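Local coordinates for protein beta-galactosidase (Bacillus circulans, PDB 4MAD) that probably hydrolyses terminal non-reducing beta-D-galactose residues from beta-D-galactosides, as a glycoside hydrolase of family 35, at residues H39-V44 / A111-G116; W69-P74 / E82-I87; Y285-G290 / D316-E321. All blocks are in the same frame, centred on the assembly; numbering follows the deposited sequence.

Interaction 1 (H39-V44 / A111-G116)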
# COMPACT_ATOMS: atom_id res chain seq x y z
N HIS A 39 8.51 -6.06 2.29
CA HIS A 39 8.40 -4.67 2.70
C HIS A 39 8.18 -4.53 4.20
O HIS A 39 7.25 -5.06 4.72
CB HIS A 39 7.20 -4.07 2.02
CG HIS A 39 7.27 -4.08 0.53
ND1 HIS A 39 8.44 -4.28 -0.15
CD2 HIS A 39 6.30 -3.95 -0.40
CE1 HIS A 39 8.19 -4.25 -1.44
NE2 HIS A 39 6.90 -4.08 -1.61
N TYR A 40 9.04 -3.80 4.87
CA TYR A 40 8.93 -3.75 6.31
C TYR A 40 7.53 -3.26 6.70
O TYR A 40 7.02 -3.62 7.70
CB TYR A 40 10.02 -2.88 6.95
CG TYR A 40 10.11 -1.52 6.39
CD1 TYR A 40 9.55 -0.46 7.03
CD2 TYR A 40 10.74 -1.31 5.23
CE1 TYR A 40 9.59 0.79 6.47
CE2 TYR A 40 10.81 -0.05 4.68
CZ TYR A 40 10.20 1.01 5.29
OH TYR A 40 10.25 2.25 4.76
N PHE A 41 6.96 -2.42 5.86
CA PHE A 41 5.76 -1.67 6.20
C PHE A 41 4.52 -2.48 6.03
O PHE A 41 3.45 -2.02 6.29
CB PHE A 41 5.67 -0.36 5.47
CG PHE A 41 5.99 -0.42 4.00
CD1 PHE A 41 5.00 -0.63 3.08
CD2 PHE A 41 7.27 -0.25 3.53
CE1 PHE A 41 5.27 -0.61 1.79
CE2 PHE A 41 7.52 -0.27 2.23
CZ PHE A 41 6.52 -0.46 1.36
N ARG A 42 4.71 -3.71 5.60
CA ARG A 42 3.62 -4.61 5.34
C ARG A 42 3.49 -5.82 6.30
O ARG A 42 2.64 -6.60 6.12
CB ARG A 42 3.64 -5.03 3.89
CG ARG A 42 3.09 -3.97 2.99
CD ARG A 42 3.22 -4.28 1.52
NE ARG A 42 2.23 -3.63 0.70
CZ ARG A 42 2.44 -3.03 -0.46
NH1 ARG A 42 3.63 -3.01 -0.98
NH2 ARG A 42 1.42 -2.50 -1.11
N THR A 43 4.36 -5.92 7.29
CA THR A 43 4.28 -6.95 8.30
C THR A 43 4.55 -6.33 9.68
O THR A 43 5.35 -5.52 9.78
CB THR A 43 5.25 -8.08 7.98
OG1 THR A 43 4.81 -8.72 6.79
CG2 THR A 43 5.34 -9.05 9.12
N VAL A 44 3.85 -6.74 10.70
CA VAL A 44 4.11 -6.15 12.02
C VAL A 44 5.53 -6.49 12.47
O VAL A 44 5.99 -7.55 12.19
CB VAL A 44 3.12 -6.64 13.12
CG1 VAL A 44 1.75 -6.09 12.88
CG2 VAL A 44 3.11 -8.14 13.19
N ALA A 111 4.40 0.17 -6.22
CA ALA A 111 4.23 -0.95 -5.28
C ALA A 111 2.80 -1.33 -4.87
O ALA A 111 2.61 -2.28 -4.12
CB ALA A 111 5.09 -0.71 -4.04
N GLU A 112 1.81 -0.59 -5.36
CA GLU A 112 0.43 -0.88 -5.01
C GLU A 112 0.14 -0.31 -3.62
O GLU A 112 -0.56 -0.91 -2.89
CB GLU A 112 0.16 -2.37 -5.05
CG GLU A 112 0.03 -2.95 -6.40
CD GLU A 112 1.34 -3.22 -7.05
OE1 GLU A 112 2.09 -4.01 -6.56
OE2 GLU A 112 1.61 -2.70 -8.08
N TRP A 113 0.75 0.81 -3.31
CA TRP A 113 0.72 1.47 -2.01
C TRP A 113 0.23 2.91 -2.17
O TRP A 113 0.53 3.51 -3.13
CB TRP A 113 2.14 1.49 -1.44
CG TRP A 113 2.33 2.00 -0.08
CD1 TRP A 113 2.86 3.20 0.26
CD2 TRP A 113 2.10 1.33 1.14
NE1 TRP A 113 2.92 3.34 1.58
CE2 TRP A 113 2.43 2.21 2.16
CE3 TRP A 113 1.57 0.09 1.47
CZ2 TRP A 113 2.30 1.87 3.49
CZ3 TRP A 113 1.42 -0.21 2.79
CH2 TRP A 113 1.81 0.65 3.77
N GLU A 114 -0.41 3.45 -1.15
CA GLU A 114 -1.09 4.71 -1.30
C GLU A 114 -0.16 5.74 -1.95
O GLU A 114 0.89 5.97 -1.48
CB GLU A 114 -1.50 5.23 0.09
CG GLU A 114 -2.92 5.62 0.27
CD GLU A 114 -3.23 7.04 -0.12
OE1 GLU A 114 -4.38 7.32 -0.41
OE2 GLU A 114 -2.31 7.82 -0.11
N PHE A 115 -0.61 6.30 -3.06
CA PHE A 115 0.02 7.44 -3.72
C PHE A 115 1.44 7.08 -4.16
O PHE A 115 2.28 7.89 -4.33
CB PHE A 115 -0.01 8.69 -2.83
CG PHE A 115 0.15 10.06 -3.56
CD1 PHE A 115 0.21 10.15 -4.90
CD2 PHE A 115 0.18 11.25 -2.85
CE1 PHE A 115 0.33 11.40 -5.52
CE2 PHE A 115 0.33 12.46 -3.46
CZ PHE A 115 0.41 12.54 -4.76
N GLY A 116 1.63 5.80 -4.31
CA GLY A 116 2.91 5.30 -4.68
C GLY A 116 4.00 5.70 -3.68
O GLY A 116 5.10 5.79 -4.05
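Two loops at the carboxyl ends of barrel strands 34-38 and 100-104 meet beside the predicted active-site pocket of this TIM barrel, and the contact rests on Phe41, Arg42 and Trp113. The chain of 39-44 makes a 3-10 turn over residues 40-42, which turns Phe41 toward the second loop, while Arg42 gets there only through its long side chain. Phe41 has its CG between the backbone N and the carbonyl carbon (chi1 45°), and its ring lies with His39 CB over one face. The edge of this ring, led by CD1 and CE1, comes over the face of the Trp113 six-membered ring in an edge-to-face pair, centroids 4.6 Å apart and planes at 59°; the closest atoms are Phe41 CD1 and Trp113 CH2, at 3.5 Å. Asn70 accepts the indole N-H, and Tyr296 stacks on the Trp113 ring.

In such (beta/alpha)8 enzymes the loops following the strands build the substrate site, and here Glu112 belongs to a pocket holding a bound 2-(2-methoxyethoxy)ethanol. Its side chain lies about 7 Å from that of Glu247, the predicted nucleophile, and about 8 Å from that of Glu171, the predicted proton donor. Arg42, extended from CG to NE, donates from NH2 to Ala111 O at 3.2 Å, from above the carbonyl plane, though the oxygen stays close to the guanidinium plane. Trp113 CE3 lies over one face of the same guanidinium, 3.7 Å from Arg42 NH2, with the two planes 80° apart. Asn292 also takes a hydrogen bond from NH2, and Tyr313, which bonds Glu112 OE1, makes a cation-pi contact with Arg42. The buried positive charge, 5.7 Å from Glu112 OE1 at Arg42 NH2, may help keep that carboxylate ionised.

Interaction 2 (W69-P74 / E82-I87); sequences WNLHEP and EGIADI
Small apolar packing, supplemented by one imidazole edge, joins the short helix 69-72 after barrel strand 62-66 to the turn that leads into helix 87-97. Ala85 is the centre of it. Its methyl group points at the helix and is touched by two consecutive residues: Leu71 CD2 lies 4.0 Å from Ala85 CB, and His72 CE1 is equally near. Leu71 has CG anti to the backbone N (chi1 -153°), which carries its CD2 branch to the methyl and, more loosely, to Ile84 CG2. Beyond this pair, the leucine also packs on Phe41 and Tyr296.

His72 has CG anti to the carbonyl carbon and beside the backbone N (chi1 -56°), and its ring meets the turn with an edge. CE1 points at Ala85 O, 3.1 Å away and in the ring plane, a close approach of a polarised carbon to a carbonyl oxygen. Both ring nitrogens are engaged by other partners: ND1 is bonded to Val80 O and NE2 to Tyr40 OH. These bonds on either side of CE1 fix the rotation of the imidazole, while Phe81 stacks on it. Ile87 CG2 adds a marginal contact at 4.4 Å from His72 CE1.

On the turn itself, 3-10 geometry at 84-85 is followed by an inverse gamma turn centred on Asp86. That aspartate points away from the helix, and its OD1 accepts from Arg89 N. The arrangement is a beta-alpha connection of the TIM barrel in which an extra short helix precedes the main one, whose start at 87 is marked by an aspartate N-cap.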
# COMPACT_ATOMS: atom_id res chain seq x y z
N TRP A 69 7.96 6.75 1.75
CA TRP A 69 8.12 8.11 2.21
C TRP A 69 6.92 8.56 3.03
O TRP A 69 7.08 9.07 4.05
CB TRP A 69 8.29 9.02 0.99
CG TRP A 69 8.52 10.48 1.23
CD1 TRP A 69 8.63 11.11 2.42
CD2 TRP A 69 8.64 11.50 0.23
NE1 TRP A 69 8.84 12.46 2.22
CE2 TRP A 69 8.86 12.71 0.88
CE3 TRP A 69 8.62 11.49 -1.15
CZ2 TRP A 69 9.03 13.89 0.20
CZ3 TRP A 69 8.81 12.69 -1.83
CH2 TRP A 69 9.00 13.84 -1.15
N ASN A 70 5.71 8.27 2.56
CA ASN A 70 4.51 8.66 3.27
C ASN A 70 4.49 8.11 4.70
O ASN A 70 3.97 8.71 5.58
CB ASN A 70 3.20 8.37 2.49
CG ASN A 70 3.04 6.90 2.07
OD1 ASN A 70 3.82 6.11 2.37
ND2 ASN A 70 1.97 6.61 1.36
N LEU A 71 5.05 6.93 4.91
CA LEU A 71 5.13 6.41 6.24
C LEU A 71 6.08 7.22 7.11
O LEU A 71 5.77 7.53 8.19
CB LEU A 71 5.50 4.95 6.23
CG LEU A 71 5.06 4.05 7.38
CD1 LEU A 71 3.60 4.06 7.48
CD2 LEU A 71 5.54 2.66 7.15
N HIS A 72 7.22 7.53 6.59
CA HIS A 72 8.25 8.32 7.25
C HIS A 72 8.05 9.83 7.45
O HIS A 72 8.68 10.36 8.32
CB HIS A 72 9.59 8.04 6.64
CG HIS A 72 9.92 6.59 6.67
ND1 HIS A 72 10.02 5.90 7.85
CD2 HIS A 72 10.06 5.67 5.69
CE1 HIS A 72 10.25 4.63 7.59
NE2 HIS A 72 10.29 4.47 6.29
N GLU A 73 7.30 10.46 6.57
CA GLU A 73 7.00 11.88 6.65
C GLU A 73 5.52 12.12 6.42
O GLU A 73 5.17 12.70 5.47
CB GLU A 73 7.82 12.71 5.65
CG GLU A 73 8.01 14.13 6.10
CD GLU A 73 8.86 15.00 5.20
OE1 GLU A 73 8.94 16.17 5.52
OE2 GLU A 73 9.41 14.50 4.22
N PRO A 74 4.71 11.63 7.34
CA PRO A 74 3.26 11.70 7.23
C PRO A 74 2.73 13.12 7.18
O PRO A 74 1.76 13.39 6.58
CB PRO A 74 2.77 10.97 8.45
CG PRO A 74 3.89 10.98 9.38
CD PRO A 74 5.13 10.97 8.57
N GLU A 82 9.48 4.70 13.95
CA GLU A 82 9.11 3.91 15.08
C GLU A 82 8.15 2.82 14.69
O GLU A 82 7.45 2.93 13.72
CB GLU A 82 8.44 4.81 16.10
CG GLU A 82 9.31 5.98 16.58
CD GLU A 82 9.45 7.14 15.59
OE1 GLU A 82 8.41 7.67 15.25
OE2 GLU A 82 10.56 7.54 15.20
N GLY A 83 8.14 1.75 15.45
CA GLY A 83 7.23 0.68 15.21
C GLY A 83 7.36 0.03 13.85
O GLY A 83 8.41 -0.34 13.49
N ILE A 84 6.26 -0.08 13.14
CA ILE A 84 6.26 -0.72 11.86
C ILE A 84 7.11 0.07 10.87
O ILE A 84 7.48 -0.42 9.85
CB ILE A 84 4.85 -0.97 11.29
CG1 ILE A 84 4.88 -2.10 10.28
CG2 ILE A 84 4.36 0.19 10.63
CD1 ILE A 84 3.57 -2.50 9.84
N ALA A 85 7.39 1.30 11.20
CA ALA A 85 8.21 2.16 10.38
C ALA A 85 9.73 2.14 10.72
O ALA A 85 10.44 2.91 10.19
CB ALA A 85 7.73 3.54 10.44
N ASP A 86 10.17 1.27 11.62
CA ASP A 86 11.54 1.28 12.03
C ASP A 86 12.33 0.51 11.00
O ASP A 86 12.59 -0.64 11.18
CB ASP A 86 11.69 0.62 13.38
CG ASP A 86 13.01 0.96 14.07
OD1 ASP A 86 13.97 1.25 13.43
OD2 ASP A 86 13.05 0.90 15.26
N ILE A 87 12.68 1.15 9.92
CA ILE A 87 13.43 0.53 8.87
C ILE A 87 14.80 0.11 9.34
O ILE A 87 15.29 -0.91 8.98
CB ILE A 87 13.45 1.40 7.63
CG1 ILE A 87 13.99 0.64 6.46
CG2 ILE A 87 14.18 2.64 7.86
CD1 ILE A 87 14.03 1.45 5.27

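Interaction 3 (Y285-G290 / D316-E321); sequences YMAHGG and DGLLTE
The imidazole of His288 and the side chain of Leu319 cross at about a right angle where the loop after the eighth barrel strand, 281-284, meets the loop leading into helix 327-339; around this pair, backbone, Leu318 and Glu321 complete the buried contact. His288 extends with CG anti to the backbone N (chi1 178°), presenting the ND1-CE1 edge of its ring to 316-321. ND1 sits 3.4 Å from Leu319 CB, near the ring plane, while CE1 approaches Thr320 O and Glu321 O, also at the edge. Leu319, with CG anti to its carbonyl carbon, lays CD1 against His288 CB and ND1. The leucine continues onto Arg51 and Lys54 of helix 48-58 and Phe329 of helix 327-339. Leu318 packs beside Ala287 O, its CD1 4.3 Å from Ala287 CB.

A direct bond ties the main chains: Leu319 N donates to Ala287 O at 3.1 Å, nearly along the C=O axis and fairly straight at 163°. Gly317 CA comes within 3.6 Å of Met286 O in a CA-H...O contact. At the other end, Glu321 keeps CG anti to its backbone N, so that CG touches Gly290 O at 3.4 Å and the extended carboxylate passes on to Thr291 and Ser312. A cis peptide before Met286 bends the chain as it leaves strand 281-284.

Water completes the junction. One molecule accepts from Gly289 N and donates to Leu319 O; another donates to Glu321 O at 2.6 Å and lies in the plane of the His288 ring, bonded to NE2. Anchored there by water and by Thr43 OG1, and at its edge by Leu319, the imidazole is held in place, and the buried carbonyls of Leu319 and Glu321 are satisfied through water.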
# COMPACT_ATOMS: atom_id res chain seq x y z
N TYR A 285 9.23 -10.78 -6.62
CA TYR A 285 8.23 -9.86 -6.20
C TYR A 285 6.83 -10.51 -6.20
O TYR A 285 6.32 -10.78 -7.24
CB TYR A 285 8.24 -8.67 -7.14
CG TYR A 285 7.53 -7.48 -6.56
CD1 TYR A 285 8.22 -6.42 -6.03
CD2 TYR A 285 6.16 -7.45 -6.49
CE1 TYR A 285 7.55 -5.35 -5.49
CE2 TYR A 285 5.51 -6.41 -5.92
CZ TYR A 285 6.20 -5.35 -5.44
OH TYR A 285 5.51 -4.33 -4.89
N MET A 286 6.22 -10.75 -5.04
CA MET A 286 6.77 -10.54 -3.72
C MET A 286 7.18 -11.88 -3.10
O MET A 286 6.54 -12.85 -3.33
CB MET A 286 5.73 -9.94 -2.81
CG MET A 286 5.29 -8.59 -3.13
SD MET A 286 6.43 -7.34 -2.87
CE MET A 286 6.62 -7.45 -1.14
N ALA A 287 8.27 -11.93 -2.37
CA ALA A 287 8.58 -13.15 -1.67
C ALA A 287 7.68 -13.37 -0.49
O ALA A 287 7.14 -14.37 -0.33
CB ALA A 287 10.00 -13.17 -1.20
N HIS A 288 7.61 -12.36 0.35
CA HIS A 288 6.56 -12.17 1.31
C HIS A 288 5.85 -10.83 1.09
O HIS A 288 6.44 -9.83 1.11
CB HIS A 288 7.14 -12.21 2.71
CG HIS A 288 6.12 -11.99 3.78
ND1 HIS A 288 5.08 -12.85 3.99
CD2 HIS A 288 5.93 -10.95 4.62
CE1 HIS A 288 4.32 -12.38 4.94
NE2 HIS A 288 4.84 -11.25 5.37
N GLY A 289 4.55 -10.89 0.84
CA GLY A 289 3.74 -9.73 0.61
C GLY A 289 3.06 -9.03 1.76
O GLY A 289 3.11 -7.87 1.92
N GLY A 290 2.44 -9.83 2.60
CA GLY A 290 1.83 -9.32 3.80
C GLY A 290 0.57 -8.55 3.56
O GLY A 290 -0.20 -9.02 2.80
N ASP A 316 -0.03 -14.14 -3.76
CA ASP A 316 0.35 -15.47 -4.12
C ASP A 316 1.86 -15.60 -3.90
O ASP A 316 2.55 -16.21 -4.63
CB ASP A 316 0.00 -15.83 -5.54
CG ASP A 316 -0.06 -17.32 -5.75
OD1 ASP A 316 -0.28 -18.01 -4.80
OD2 ASP A 316 0.07 -17.73 -6.88
N GLY A 317 2.32 -14.98 -2.85
CA GLY A 317 3.72 -14.94 -2.52
C GLY A 317 4.24 -16.29 -2.05
O GLY A 317 3.49 -17.18 -1.85
N LEU A 318 5.55 -16.38 -1.90
CA LEU A 318 6.20 -17.57 -1.43
C LEU A 318 5.76 -17.87 0.00
O LEU A 318 5.64 -19.00 0.34
CB LEU A 318 7.69 -17.46 -1.53
CG LEU A 318 8.23 -17.24 -2.92
CD1 LEU A 318 9.70 -17.11 -2.91
CD2 LEU A 318 7.77 -18.20 -3.89
N LEU A 319 5.56 -16.82 0.80
CA LEU A 319 4.87 -16.90 2.08
C LEU A 319 3.49 -16.33 1.94
O LEU A 319 3.32 -15.44 1.19
CB LEU A 319 5.57 -16.11 3.15
CG LEU A 319 7.04 -16.40 3.30
CD1 LEU A 319 7.55 -15.71 4.48
CD2 LEU A 319 7.28 -17.82 3.39
N THR A 320 2.53 -16.84 2.66
CA THR A 320 1.16 -16.35 2.58
C THR A 320 1.09 -15.03 3.32
O THR A 320 2.01 -14.66 3.95
CB THR A 320 0.16 -17.27 3.24
OG1 THR A 320 0.41 -17.27 4.62
CG2 THR A 320 0.22 -18.66 2.69
N GLU A 321 -0.05 -14.38 3.30
CA GLU A 321 -0.17 -13.05 3.95
C GLU A 321 0.21 -13.15 5.40
O GLU A 321 0.86 -12.33 5.90
CB GLU A 321 -1.57 -12.49 3.87
CG GLU A 321 -1.81 -11.24 4.74
CD GLU A 321 -3.20 -10.59 4.52
OE1 GLU A 321 -3.98 -11.24 3.83
OE2 GLU A 321 -3.45 -9.49 5.01
O HOH W 1 2.65 -11.14 7.42
O HOH W 2 2.44 -12.82 1.21

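In the fold
All three interactions lie within the (beta/alpha)8 barrel, among connections that follow its strands. Interaction 2, from the connection between strand 62-66 and helix 87-97, with its short helix 69-72, is nested inside the chain loop that interaction 1 closes; interaction 3 follows after the eighth strand, 281-284. Interaction 1 is the hub: its centre lies about 10 Å from that of interaction 2 and about 13 Å from that of interaction 3. Its 39-44 segment touches both others, meeting helix 69-72 and, through His39 on Met286, the 285-290 loop. Interactions 2 and 3, with centres about 21 Å apart, do not touch. The first-strand loop thus bridges those of strands two and eight, next to the predicted catalytic pocket.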